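Local coordinates for twitching motility protein PilT (Aquifex aeolicus, PDB 2EWV) that probably uses ATP hydrolysis, as a hexameric P-loop motor, to pull back type IV pili and so drive twitching motility, at residues I171-E176 with K196-A201; A114-F119 with I175-K180; M136-V141 with R229-G234; Q81-F86 with R95-Y100. All blocks are in the same frame, centred on the assembly; numbering follows the deposited sequence.

Contact 1. Residues I171-E176 with K196-A201; sequences IEDPIE and KSFADA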
loop_
_atom_site.group_PDB
_atom_site.type_symbol
_atom_site.label_atom_id
_atom_site.label_comp_id
_atom_site.label_asym_id
_atom_site.label_seq_id
_atom_site.Cartn_x
_atom_site.Cartn_y
_atom_site.Cartn_z
ATOM N N ILE A 171 29.364 15.726 3.317
ATOM C CA ILE A 171 28.601 14.546 2.871
ATOM C C ILE A 171 28.635 14.561 1.334
ATOM O O ILE A 171 27.872 15.294 0.697
ATOM C CB ILE A 171 27.104 14.596 3.345
ATOM C CG1 ILE A 171 27.006 14.994 4.822
ATOM C CG2 ILE A 171 26.470 13.224 3.181
ATOM C CD1 ILE A 171 25.629 15.442 5.224
ATOM N N GLU A 172 29.514 13.752 0.743
ATOM C CA GLU A 172 29.661 13.726 -0.711
ATOM C C GLU A 172 29.227 12.464 -1.478
ATOM O O GLU A 172 29.091 11.381 -0.903
ATOM C CB GLU A 172 31.113 14.020 -1.066
ATOM C CG GLU A 172 31.603 15.381 -0.684
ATOM C CD GLU A 172 32.997 15.603 -1.205
ATOM O OE1 GLU A 172 33.191 15.510 -2.436
ATOM O OE2 GLU A 172 33.906 15.853 -0.389
ATOM N N ASP A 173 29.031 12.623 -2.790
ATOM C CA ASP A 173 28.643 11.519 -3.678
ATOM C C ASP A 173 29.038 11.782 -5.134
ATOM O O ASP A 173 28.249 12.325 -5.908
ATOM C CB ASP A 173 27.131 11.273 -3.595
ATOM C CG ASP A 173 26.636 10.272 -4.641
ATOM O OD1 ASP A 173 27.307 9.233 -4.839
ATOM O OD2 ASP A 173 25.569 10.523 -5.250
ATOM N N PRO A 174 30.266 11.406 -5.532
ATOM C CA PRO A 174 31.330 10.767 -4.757
ATOM C C PRO A 174 32.295 11.826 -4.225
ATOM O O PRO A 174 32.297 12.965 -4.695
ATOM C CB PRO A 174 31.995 9.897 -5.798
ATOM C CG PRO A 174 32.038 10.844 -6.956
ATOM C CD PRO A 174 30.645 11.456 -6.955
ATOM N N ILE A 175 33.118 11.462 -3.251
ATOM C CA ILE A 175 34.063 12.432 -2.725
ATOM C C ILE A 175 34.974 12.884 -3.872
ATOM O O ILE A 175 35.880 12.152 -4.277
ATOM C CB ILE A 175 34.927 11.831 -1.588
ATOM C CG1 ILE A 175 34.037 11.423 -0.414
ATOM C CG2 ILE A 175 35.974 12.851 -1.127
ATOM C CD1 ILE A 175 34.759 10.589 0.622
ATOM N N GLU A 176 34.713 14.081 -4.398
ATOM C CA GLU A 176 35.505 14.641 -5.493
ATOM C C GLU A 176 36.885 15.038 -4.969
ATOM O O GLU A 176 37.869 14.334 -5.198
ATOM C CB GLU A 176 34.800 15.865 -6.080
ATOM C CG GLU A 176 35.293 16.269 -7.457
ATOM C CD GLU A 176 34.570 15.554 -8.588
ATOM O OE1 GLU A 176 35.043 15.676 -9.741
ATOM O OE2 GLU A 176 33.532 14.891 -8.334
ATOM N N LYS A 196 24.282 5.801 3.639
ATOM C CA LYS A 196 23.484 5.422 2.491
ATOM C C LYS A 196 22.595 6.559 1.969
ATOM O O LYS A 196 21.762 6.358 1.075
ATOM C CB LYS A 196 22.674 4.157 2.823
ATOM C CG LYS A 196 23.412 2.823 2.493
ATOM C CD LYS A 196 24.705 2.597 3.306
ATOM C CE LYS A 196 25.490 1.373 2.809
ATOM N NZ LYS A 196 26.788 1.180 3.523
ATOM N N SER A 197 22.804 7.761 2.503
ATOM C CA SER A 197 22.030 8.922 2.076
ATOM C C SER A 197 22.545 10.244 2.627
ATOM O O SER A 197 23.356 10.270 3.548
ATOM C CB SER A 197 20.567 8.756 2.479
ATOM O OG SER A 197 19.844 9.943 2.218
ATOM N N PHE A 198 22.064 11.338 2.041
ATOM C CA PHE A 198 22.432 12.684 2.460
ATOM C C PHE A 198 21.619 13.025 3.700
ATOM O O PHE A 198 21.998 13.892 4.479
ATOM C CB PHE A 198 22.094 13.715 1.373
ATOM C CG PHE A 198 22.970 13.644 0.153
ATOM C CD1 PHE A 198 23.489 14.810 -0.405
ATOM C CD2 PHE A 198 23.257 12.426 -0.459
ATOM C CE1 PHE A 198 24.284 14.769 -1.554
ATOM C CE2 PHE A 198 24.051 12.370 -1.609
ATOM C CZ PHE A 198 24.565 13.547 -2.156
ATOM N N ALA A 199 20.495 12.334 3.865
ATOM C CA ALA A 199 19.591 12.565 4.988
ATOM C C ALA A 199 20.021 11.863 6.260
ATOM O O ALA A 199 20.260 12.507 7.279
ATOM C CB ALA A 199 18.179 12.132 4.619
ATOM N N ASP A 200 20.103 10.539 6.216
ATOM C CA ASP A 200 20.514 9.809 7.404
ATOM C C ASP A 200 22.018 9.980 7.617
ATOM O O ASP A 200 22.667 9.178 8.286
ATOM C CB ASP A 200 20.114 8.322 7.294
ATOM C CG ASP A 200 20.686 7.637 6.063
ATOM O OD1 ASP A 200 20.189 6.537 5.720
ATOM O OD2 ASP A 200 21.629 8.185 5.445
ATOM N N ALA A 201 22.558 11.047 7.039
ATOM C CA ALA A 201 23.971 11.368 7.154
ATOM C C ALA A 201 24.046 12.823 7.553
ATOM O O ALA A 201 24.948 13.227 8.274
ATOM C CB ALA A 201 24.680 11.147 5.831
#
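I171, the first residue of 171-176, makes the broadest contact with 196-201. With chi1 at -46° its CG1 lies beside the backbone N and CG2 opposite that N, and the two branches converge on one residue of the partner. CG2 rests 3.8 Å from A201 CB, while CD1, at the end of an extended chain, meets the backbone of A201, 3.8 Å from its O. E172 turns away and serves its own segment instead: its OE1 takes the backbone N of E176 at 2.9 Å, on the syn side but tilted 31° out of the carboxylate plane, and OE2 is held by Q188, so the glutamate spans the turn. D173 comes back to the partner with its methylene group, CB lying 3.7 Å from F198 CZ at an oblique approach to the ring. A cis peptide before P174 then bends the chain away. Across the gap, A199 N donates a nearly straight capping bond (167°) to S197 OG at 3.0 Å, which fixes the turn that carries F198. The sequence IEDPIE fits the Asp box of secretion ATPases, and the D173 side chain is about 12 Å from bound ADP. The contact thus packs the end of strand 167-172 against the start of helix 199-205, beside strands 185-190 and 212-215; T223 of helix 221-231 and E217 also touch F198.

Contact 2. Residues A114-F119 with I175-K180; sequences AEIPEF and IEYVFK
I116 and Y177 form the apolar heart of this contact between two irregular segments, crossing each other at a slant. I116 CG1 lies 3.6 Å from Y177 CD1, and its CD1, carried onward by an extended chi2 (170°), reaches 4.0 Å to F179 CD2, meeting that side chain at about a right angle. P117 adds its ring, with CD 4.1 Å from Y177 CE1, so isoleucine and proline approach the tyrosine ring from the same side. A second kind of contact pairs carbon with carbonyl oxygen. E115 O sits at the edge of the tyrosine ring, near its plane, 3.5 Å from CE1 of Y177; I116 CD1 is likewise 3.5 Å from V178 O. The hydrogen bonds of these residues run to partners outside the two segments: Y177 OH pairs with T151 of the ADP pocket, P117 O accepts from S155, and F179 O accepts from R102 of a second subunit. The Y177 side chain is about 4 Å from ADP. The chemistry implies a division of labour: van der Waals packing, with little directional demand, joins the two segments, while the hydroxyl and the backbone oxygens tie them to the nucleotide-bearing helix 149-163 and to the neighbouring subunit.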
loop_
_atom_site.group_PDB
_atom_site.type_symbol
_atom_site.label_atom_id
_atom_site.label_comp_id
_atom_site.label_asym_id
_atom_site.label_seq_id
_atom_site.Cartn_x
_atom_site.Cartn_y
_atom_site.Cartn_z
ATOM N N ALA A 114 43.903 15.521 -7.277
ATOM C CA ALA A 114 44.860 15.341 -6.187
ATOM C C ALA A 114 45.141 16.671 -5.475
ATOM O O ALA A 114 45.534 16.693 -4.303
ATOM C CB ALA A 114 46.173 14.752 -6.737
ATOM N N GLU A 115 44.920 17.777 -6.179
ATOM C CA GLU A 115 45.171 19.099 -5.615
ATOM C C GLU A 115 44.037 20.103 -5.737
ATOM O O GLU A 115 43.396 20.197 -6.779
ATOM C CB GLU A 115 46.399 19.718 -6.267
ATOM C CG GLU A 115 46.753 21.071 -5.677
ATOM C CD GLU A 115 47.857 21.771 -6.435
ATOM O OE1 GLU A 115 47.590 22.265 -7.558
ATOM O OE2 GLU A 115 48.992 21.818 -5.909
ATOM N N ILE A 116 43.831 20.884 -4.680
ATOM C CA ILE A 116 42.786 21.908 -4.658
ATOM C C ILE A 116 43.317 23.280 -5.085
ATOM O O ILE A 116 44.336 23.744 -4.577
ATOM C CB ILE A 116 42.156 22.004 -3.259
ATOM C CG1 ILE A 116 41.334 20.738 -2.999
ATOM C CG2 ILE A 116 41.293 23.250 -3.153
ATOM C CD1 ILE A 116 40.861 20.575 -1.590
ATOM N N PRO A 117 42.628 23.940 -6.033
ATOM C CA PRO A 117 42.959 25.259 -6.593
ATOM C C PRO A 117 42.933 26.433 -5.617
ATOM O O PRO A 117 42.077 26.490 -4.737
ATOM C CB PRO A 117 41.914 25.437 -7.693
ATOM C CG PRO A 117 41.586 24.051 -8.089
ATOM C CD PRO A 117 41.489 23.356 -6.759
ATOM N N GLU A 118 43.870 27.366 -5.781
ATOM C CA GLU A 118 43.911 28.553 -4.933
ATOM C C GLU A 118 42.739 29.446 -5.331
ATOM O O GLU A 118 42.652 29.883 -6.476
ATOM C CB GLU A 118 45.224 29.327 -5.117
ATOM C CG GLU A 118 46.351 28.919 -4.157
ATOM C CD GLU A 118 47.291 30.080 -3.802
ATOM O OE1 GLU A 118 46.792 31.215 -3.601
ATOM O OE2 GLU A 118 48.522 29.850 -3.703
ATOM N N PHE A 119 41.841 29.706 -4.384
ATOM C CA PHE A 119 40.659 30.535 -4.615
ATOM C C PHE A 119 40.875 31.685 -5.601
ATOM O O PHE A 119 39.957 32.084 -6.319
ATOM C CB PHE A 119 40.146 31.084 -3.288
ATOM C CG PHE A 119 39.034 32.058 -3.436
ATOM C CD1 PHE A 119 39.299 33.404 -3.655
ATOM C CD2 PHE A 119 37.713 31.632 -3.400
ATOM C CE1 PHE A 119 38.262 34.317 -3.833
ATOM C CE2 PHE A 119 36.667 32.532 -3.575
ATOM C CZ PHE A 119 36.942 33.879 -3.796
ATOM N N ILE A 175 33.118 11.462 -3.251
ATOM C CA ILE A 175 34.063 12.432 -2.725
ATOM C C ILE A 175 34.974 12.884 -3.872
ATOM O O ILE A 175 35.880 12.152 -4.277
ATOM C CB ILE A 175 34.927 11.831 -1.588
ATOM C CG1 ILE A 175 34.037 11.423 -0.414
ATOM C CG2 ILE A 175 35.974 12.851 -1.127
ATOM C CD1 ILE A 175 34.759 10.589 0.622
ATOM N N GLU A 176 34.713 14.081 -4.398
ATOM C CA GLU A 176 35.505 14.641 -5.493
ATOM C C GLU A 176 36.885 15.038 -4.969
ATOM O O GLU A 176 37.869 14.334 -5.198
ATOM C CB GLU A 176 34.800 15.865 -6.080
ATOM C CG GLU A 176 35.293 16.269 -7.457
ATOM C CD GLU A 176 34.570 15.554 -8.588
ATOM O OE1 GLU A 176 35.043 15.676 -9.741
ATOM O OE2 GLU A 176 33.532 14.891 -8.334
ATOM N N TYR A 177 36.960 16.173 -4.279
ATOM C CA TYR A 177 38.228 16.604 -3.700
ATOM C C TYR A 177 38.342 16.055 -2.273
ATOM O O TYR A 177 37.334 15.830 -1.593
ATOM C CB TYR A 177 38.350 18.136 -3.652
ATOM C CG TYR A 177 38.549 18.848 -4.986
ATOM C CD1 TYR A 177 39.783 18.873 -5.623
ATOM C CD2 TYR A 177 37.483 19.530 -5.594
ATOM C CE1 TYR A 177 39.948 19.561 -6.829
ATOM C CE2 TYR A 177 37.640 20.216 -6.795
ATOM C CZ TYR A 177 38.870 20.229 -7.410
ATOM O OH TYR A 177 38.998 20.899 -8.603
ATOM N N VAL A 178 39.585 15.848 -1.842
ATOM C CA VAL A 178 39.939 15.322 -0.516
ATOM C C VAL A 178 40.604 16.429 0.344
ATOM O O VAL A 178 41.175 17.387 -0.195
ATOM C CB VAL A 178 40.884 14.095 -0.687
ATOM C CG1 VAL A 178 41.557 13.745 0.618
ATOM C CG2 VAL A 178 40.085 12.907 -1.197
ATOM N N PHE A 179 40.541 16.308 1.670
ATOM C CA PHE A 179 41.118 17.349 2.516
ATOM C C PHE A 179 42.146 16.939 3.592
ATOM O O PHE A 179 41.955 15.989 4.362
ATOM C CB PHE A 179 40.001 18.160 3.195
ATOM C CG PHE A 179 38.943 18.727 2.252
ATOM C CD1 PHE A 179 37.856 17.957 1.850
ATOM C CD2 PHE A 179 38.973 20.068 1.877
ATOM C CE1 PHE A 179 36.808 18.515 1.106
ATOM C CE2 PHE A 179 37.931 20.633 1.136
ATOM C CZ PHE A 179 36.847 19.849 0.753
ATOM N N LYS A 180 43.235 17.704 3.636
ATOM C CA LYS A 180 44.319 17.506 4.588
ATOM C C LYS A 180 43.951 18.204 5.876
ATOM O O LYS A 180 43.522 19.355 5.855
ATOM C CB LYS A 180 45.615 18.139 4.069
ATOM C CG LYS A 180 46.360 17.373 2.977
ATOM C CD LYS A 180 47.661 18.107 2.628
ATOM C CE LYS A 180 48.713 17.194 1.974
ATOM N NZ LYS A 180 50.069 17.846 1.864
#

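Contact 3. Residues M136-V141 with R229-G234; sequences MGLILV and RAAETG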
loop_
_atom_site.group_PDB
_atom_site.type_symbol
_atom_site.label_atom_id
_atom_site.label_comp_id
_atom_site.label_asym_id
_atom_site.label_seq_id
_atom_site.Cartn_x
_atom_site.Cartn_y
_atom_site.Cartn_z
ATOM N N MET A 136 26.914 31.333 10.452
ATOM C CA MET A 136 25.870 30.345 10.211
ATOM C C MET A 136 24.994 30.882 9.083
ATOM O O MET A 136 24.780 32.090 8.983
ATOM C CB MET A 136 25.046 30.108 11.481
ATOM C CG MET A 136 24.282 31.325 11.970
ATOM S SD MET A 136 23.506 31.134 13.603
ATOM C CE MET A 136 24.556 32.209 14.637
ATOM N N GLY A 137 24.512 29.991 8.221
ATOM C CA GLY A 137 23.683 30.423 7.109
ATOM C C GLY A 137 23.644 29.408 5.980
ATOM O O GLY A 137 24.097 28.278 6.150
ATOM N N LEU A 138 23.119 29.808 4.823
ATOM C CA LEU A 138 23.012 28.900 3.682
ATOM C C LEU A 138 23.731 29.396 2.424
ATOM O O LEU A 138 23.124 30.056 1.576
ATOM C CB LEU A 138 21.536 28.667 3.350
ATOM C CG LEU A 138 21.111 27.361 2.674
ATOM C CD1 LEU A 138 19.673 27.520 2.227
ATOM C CD2 LEU A 138 21.993 27.022 1.486
ATOM N N ILE A 139 25.016 29.068 2.303
ATOM C CA ILE A 139 25.811 29.460 1.140
ATOM C C ILE A 139 25.476 28.524 -0.007
ATOM O O ILE A 139 25.714 27.325 0.085
ATOM C CB ILE A 139 27.324 29.338 1.416
ATOM C CG1 ILE A 139 27.777 30.456 2.345
ATOM C CG2 ILE A 139 28.099 29.371 0.118
ATOM C CD1 ILE A 139 29.236 30.351 2.730
ATOM N N LEU A 140 24.928 29.070 -1.086
ATOM C CA LEU A 140 24.576 28.252 -2.242
ATOM C C LEU A 140 25.448 28.484 -3.482
ATOM O O LEU A 140 25.820 29.618 -3.815
ATOM C CB LEU A 140 23.107 28.464 -2.617
ATOM C CG LEU A 140 22.073 27.892 -1.659
ATOM C CD1 LEU A 140 20.698 28.332 -2.097
ATOM C CD2 LEU A 140 22.176 26.384 -1.640
ATOM N N VAL A 141 25.779 27.386 -4.152
ATOM C CA VAL A 141 26.568 27.424 -5.372
ATOM C C VAL A 141 25.759 26.626 -6.379
ATOM O O VAL A 141 25.548 25.423 -6.209
ATOM C CB VAL A 141 27.957 26.775 -5.178
ATOM C CG1 VAL A 141 28.686 26.668 -6.512
ATOM C CG2 VAL A 141 28.777 27.611 -4.225
ATOM N N ARG A 229 17.146 23.275 8.067
ATOM C CA ARG A 229 16.954 23.206 9.516
ATOM C C ARG A 229 18.318 23.353 10.188
ATOM O O ARG A 229 18.419 23.908 11.283
ATOM C CB ARG A 229 16.321 21.862 9.915
ATOM C CG ARG A 229 14.898 21.954 10.469
ATOM C CD ARG A 229 14.860 22.506 11.897
ATOM N NE ARG A 229 15.319 21.538 12.898
ATOM C CZ ARG A 229 15.453 21.798 14.202
ATOM N NH1 ARG A 229 15.874 20.851 15.038
ATOM N NH2 ARG A 229 15.173 23.009 14.678
ATOM N N ALA A 230 19.362 22.854 9.523
ATOM C CA ALA A 230 20.731 22.917 10.034
ATOM C C ALA A 230 21.294 24.320 9.860
ATOM O O ALA A 230 21.941 24.858 10.755
ATOM C CB ALA A 230 21.606 21.915 9.307
ATOM N N ALA A 231 21.050 24.906 8.697
ATOM C CA ALA A 231 21.525 26.252 8.427
ATOM C C ALA A 231 20.979 27.218 9.474
ATOM O O ALA A 231 21.647 28.177 9.849
ATOM C CB ALA A 231 21.084 26.694 7.037
ATOM N N GLU A 232 19.763 26.952 9.944
ATOM C CA GLU A 232 19.098 27.805 10.932
ATOM C C GLU A 232 19.172 27.269 12.360
ATOM O O GLU A 232 18.293 27.550 13.184
ATOM C CB GLU A 232 17.621 27.994 10.562
ATOM C CG GLU A 232 16.767 26.750 10.792
ATOM C CD GLU A 232 15.291 26.974 10.497
ATOM O OE1 GLU A 232 14.489 26.041 10.734
ATOM O OE2 GLU A 232 14.932 28.079 10.027
ATOM N N THR A 233 20.216 26.504 12.660
ATOM C CA THR A 233 20.366 25.949 13.997
ATOM C C THR A 233 21.782 26.193 14.543
ATOM O O THR A 233 22.160 25.661 15.586
ATOM C CB THR A 233 20.013 24.439 13.985
ATOM O OG1 THR A 233 19.825 23.969 15.325
ATOM C CG2 THR A 233 21.104 23.645 13.313
ATOM N N GLY A 234 22.556 27.012 13.831
ATOM C CA GLY A 234 23.903 27.335 14.268
ATOM C C GLY A 234 25.063 27.007 13.339
ATOM O O GLY A 234 26.191 27.410 13.617
#
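M136 and A231 each set a CB over the face of a peptide carbonyl of the other segment, and these carbonyls are the flat groups of a contact in which aromatic rings take no part. M136 CB stands almost squarely above the carbonyl carbon of G234, 3.6 Å from its C. In the opposite sense, A231 CB lies over one face of the peptide group between G137 and L138, 3.5 Å from G137 O. The backbone of G137 is also hydrogen-bonded to H235 and V237, which lead into and along strand 236-239. M136 CG is set between its backbone N and carbonyl carbon (chi1 63°), and from there SD passes 3.9 Å from G234 CA before the bend at chi3 leads the chain end off. L138 adds a looser apolar touch, its CB 4.2 Å from A231 CB. On the other segment, T233 N bonds to A230 O at 3.1 Å as the chain leaves the helix, and G234, with phi at 121°, turns the chain toward its next strand. Helix 221-231 joins parallel strands 212-215 and 236-239 in a beta-alpha-beta crossover, and its C-terminal end packs here on the start of strand 137-142, which lies between strands 236-239 and 275-283 in the P-loop NTPase sheet. On the strand's other side I139 meets M156 of helix 149-163, while T233 packs on T145 of a second subunit.

Contact 4. Residues Q81-F86 with R95-Y100; sequences QVDFSF and RANVFY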
loop_
_atom_site.group_PDB
_atom_site.type_symbol
_atom_site.label_atom_id
_atom_site.label_comp_id
_atom_site.label_asym_id
_atom_site.label_seq_id
_atom_site.Cartn_x
_atom_site.Cartn_y
_atom_site.Cartn_z
ATOM N N GLN A 81 26.316 -3.514 -13.227
ATOM C CA GLN A 81 27.151 -2.325 -13.085
ATOM C C GLN A 81 27.496 -1.948 -11.648
ATOM O O GLN A 81 26.778 -2.298 -10.713
ATOM C CB GLN A 81 26.440 -1.132 -13.709
ATOM C CG GLN A 81 25.134 -0.804 -13.005
ATOM C CD GLN A 81 23.946 -0.850 -13.934
ATOM O OE1 GLN A 81 22.800 -0.928 -13.494
ATOM N NE2 GLN A 81 24.211 -0.794 -15.231
ATOM N N VAL A 82 28.594 -1.208 -11.495
ATOM C CA VAL A 82 29.055 -0.711 -10.196
ATOM C C VAL A 82 29.713 0.637 -10.369
ATOM O O VAL A 82 30.473 0.844 -11.306
ATOM C CB VAL A 82 30.122 -1.602 -9.527
ATOM C CG1 VAL A 82 29.462 -2.620 -8.632
ATOM C CG2 VAL A 82 31.003 -2.256 -10.580
ATOM N N ASP A 83 29.429 1.546 -9.450
ATOM C CA ASP A 83 30.028 2.866 -9.497
ATOM C C ASP A 83 30.851 3.065 -8.209
ATOM O O ASP A 83 30.273 3.231 -7.134
ATOM C CB ASP A 83 28.926 3.919 -9.613
ATOM C CG ASP A 83 29.426 5.209 -10.241
ATOM O OD1 ASP A 83 29.827 5.168 -11.427
ATOM O OD2 ASP A 83 29.429 6.259 -9.553
ATOM N N PHE A 84 32.187 3.047 -8.316
ATOM C CA PHE A 84 33.070 3.186 -7.144
ATOM C C PHE A 84 34.387 3.908 -7.384
ATOM O O PHE A 84 34.781 4.142 -8.525
ATOM C CB PHE A 84 33.401 1.807 -6.576
ATOM C CG PHE A 84 34.249 0.958 -7.490
ATOM C CD1 PHE A 84 35.640 0.967 -7.393
ATOM C CD2 PHE A 84 33.654 0.151 -8.456
ATOM C CE1 PHE A 84 36.420 0.175 -8.245
ATOM C CE2 PHE A 84 34.423 -0.640 -9.309
ATOM C CZ PHE A 84 35.807 -0.627 -9.204
ATOM N N SER A 85 35.076 4.227 -6.289
ATOM C CA SER A 85 36.361 4.919 -6.337
ATOM C C SER A 85 37.420 4.090 -5.625
ATOM O O SER A 85 37.154 3.476 -4.593
ATOM C CB SER A 85 36.264 6.281 -5.646
ATOM O OG SER A 85 35.090 6.977 -6.019
ATOM N N PHE A 86 38.626 4.084 -6.176
ATOM C CA PHE A 86 39.731 3.332 -5.593
ATOM C C PHE A 86 41.009 4.149 -5.735
ATOM O O PHE A 86 41.111 4.985 -6.630
ATOM C CB PHE A 86 39.884 1.986 -6.308
ATOM C CG PHE A 86 40.274 2.109 -7.758
ATOM C CD1 PHE A 86 41.605 2.298 -8.127
ATOM C CD2 PHE A 86 39.305 2.061 -8.756
ATOM C CE1 PHE A 86 41.966 2.435 -9.473
ATOM C CE2 PHE A 86 39.655 2.197 -10.108
ATOM C CZ PHE A 86 40.988 2.385 -10.466
ATOM N N ARG A 95 37.916 7.201 -10.455
ATOM C CA ARG A 95 36.521 6.827 -10.350
ATOM C C ARG A 95 36.247 5.834 -11.484
ATOM O O ARG A 95 36.509 6.113 -12.652
ATOM C CB ARG A 95 35.632 8.066 -10.474
ATOM C CG ARG A 95 34.457 8.093 -9.496
ATOM C CD ARG A 95 33.533 6.900 -9.680
ATOM N NE ARG A 95 32.219 7.093 -9.065
ATOM C CZ ARG A 95 31.910 6.792 -7.807
ATOM N NH1 ARG A 95 30.683 7.014 -7.360
ATOM N NH2 ARG A 95 32.813 6.257 -6.999
ATOM N N ALA A 96 35.735 4.664 -11.117
ATOM C CA ALA A 96 35.439 3.611 -12.072
ATOM C C ALA A 96 33.942 3.369 -12.163
ATOM O O ALA A 96 33.182 3.812 -11.308
ATOM C CB ALA A 96 36.141 2.329 -11.655
ATOM N N ASN A 97 33.533 2.673 -13.222
ATOM C CA ASN A 97 32.138 2.306 -13.462
ATOM C C ASN A 97 32.130 1.097 -14.392
ATOM O O ASN A 97 32.024 1.242 -15.605
ATOM C CB ASN A 97 31.355 3.445 -14.118
ATOM C CG ASN A 97 29.877 3.104 -14.295
ATOM O OD1 ASN A 97 29.526 2.038 -14.810
ATOM N ND2 ASN A 97 29.004 4.010 -13.868
ATOM N N VAL A 98 32.253 -0.092 -13.818
ATOM C CA VAL A 98 32.267 -1.314 -14.596
ATOM C C VAL A 98 30.830 -1.708 -14.843
ATOM O O VAL A 98 29.962 -1.435 -14.024
ATOM C CB VAL A 98 32.986 -2.444 -13.830
ATOM C CG1 VAL A 98 33.291 -3.601 -14.770
ATOM C CG2 VAL A 98 34.266 -1.904 -13.197
ATOM N N PHE A 99 30.579 -2.348 -15.979
ATOM C CA PHE A 99 29.223 -2.772 -16.338
ATOM C C PHE A 99 29.248 -3.887 -17.340
ATOM O O PHE A 99 30.212 -4.011 -18.090
ATOM C CB PHE A 99 28.451 -1.611 -16.972
ATOM C CG PHE A 99 29.227 -0.901 -18.048
ATOM C CD1 PHE A 99 30.194 0.037 -17.708
ATOM C CD2 PHE A 99 29.036 -1.202 -19.388
ATOM C CE1 PHE A 99 30.967 0.668 -18.677
ATOM C CE2 PHE A 99 29.809 -0.573 -20.374
ATOM C CZ PHE A 99 30.778 0.367 -20.014
ATOM N N TYR A 100 28.184 -4.691 -17.370
ATOM C CA TYR A 100 28.099 -5.764 -18.369
ATOM C C TYR A 100 27.704 -5.057 -19.633
ATOM O O TYR A 100 26.597 -4.524 -19.767
ATOM C CB TYR A 100 27.066 -6.811 -17.988
ATOM C CG TYR A 100 27.574 -7.843 -17.024
ATOM C CD1 TYR A 100 26.686 -8.546 -16.205
ATOM C CD2 TYR A 100 28.943 -8.108 -16.903
ATOM C CE1 TYR A 100 27.150 -9.481 -15.280
ATOM C CE2 TYR A 100 29.414 -9.040 -15.986
ATOM C CZ TYR A 100 28.519 -9.716 -15.178
ATOM O OH TYR A 100 29.005 -10.607 -14.249
#
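D83 and R95 meet because the aspartate's CG is turned opposite its backbone N (chi1 -156°) and the arginine bends at chi2 (-60°), folding its guanidinium back over the partner strand. D83 OD2 lies 2.6 Å from R95 NH1 in a salt bridge whose hydrogen bond is weak, the carboxylate and guanidinium planes standing 81° apart. The second oxygen, OD1, takes a weak bond of 2.8 Å from N97 ND2, so one carboxylate serves two side chains of the opposite strand; such pairing would be expected to keep it charged. The other face of this antiparallel pair is apolar. There A96 CB sits over the F84 ring, 4.1 Å from its centroid in a CH-pi contact, and the same methyl meets the edge of the F86 ring 3.8 Å from CE2. V82 and V98 lie side by side, with V82 CG2 3.8 Å from V98 CB. Backbone bonds join the strands: F84 and A96 form a hydrogen-bonded pair, with A96 N 2.8 Å from F84 O, and V82 N gives to V98 O at 2.9 Å. Together strands 81-87 and 93-99 make a beta hairpin. H72 stacks on F84, L76 of helix 75-78 meets V82 and V98, L109 of strand 107-109 packs on F86 and A96, and E190 of strand 185-190 touches S85 and R95; Y100 O accepts from R189 of a third subunit.

How the contacts relate
Contact 4 closes a short hairpin before any of the others opens. The chain then starts contact 2 at 114-119 and contact 3 at 136-141, and contact 2 closes at 175-180 while contact 3 stays open until 229-234, so these two cross. Contact 1, from 171-176 to 196-201, is nested inside contact 3 and shares I175 and E176 with contact 2. Contacts 1 and 3 both reach the mixed sheet of the P-loop fold; contact 2 brings the segment after strand 107-109 to the loop between strands 167-172 and 185-190. P174 CB of contact 1 packs 3.5 Å from R95 NH1, where the hairpin of contact 4 touches contact 1.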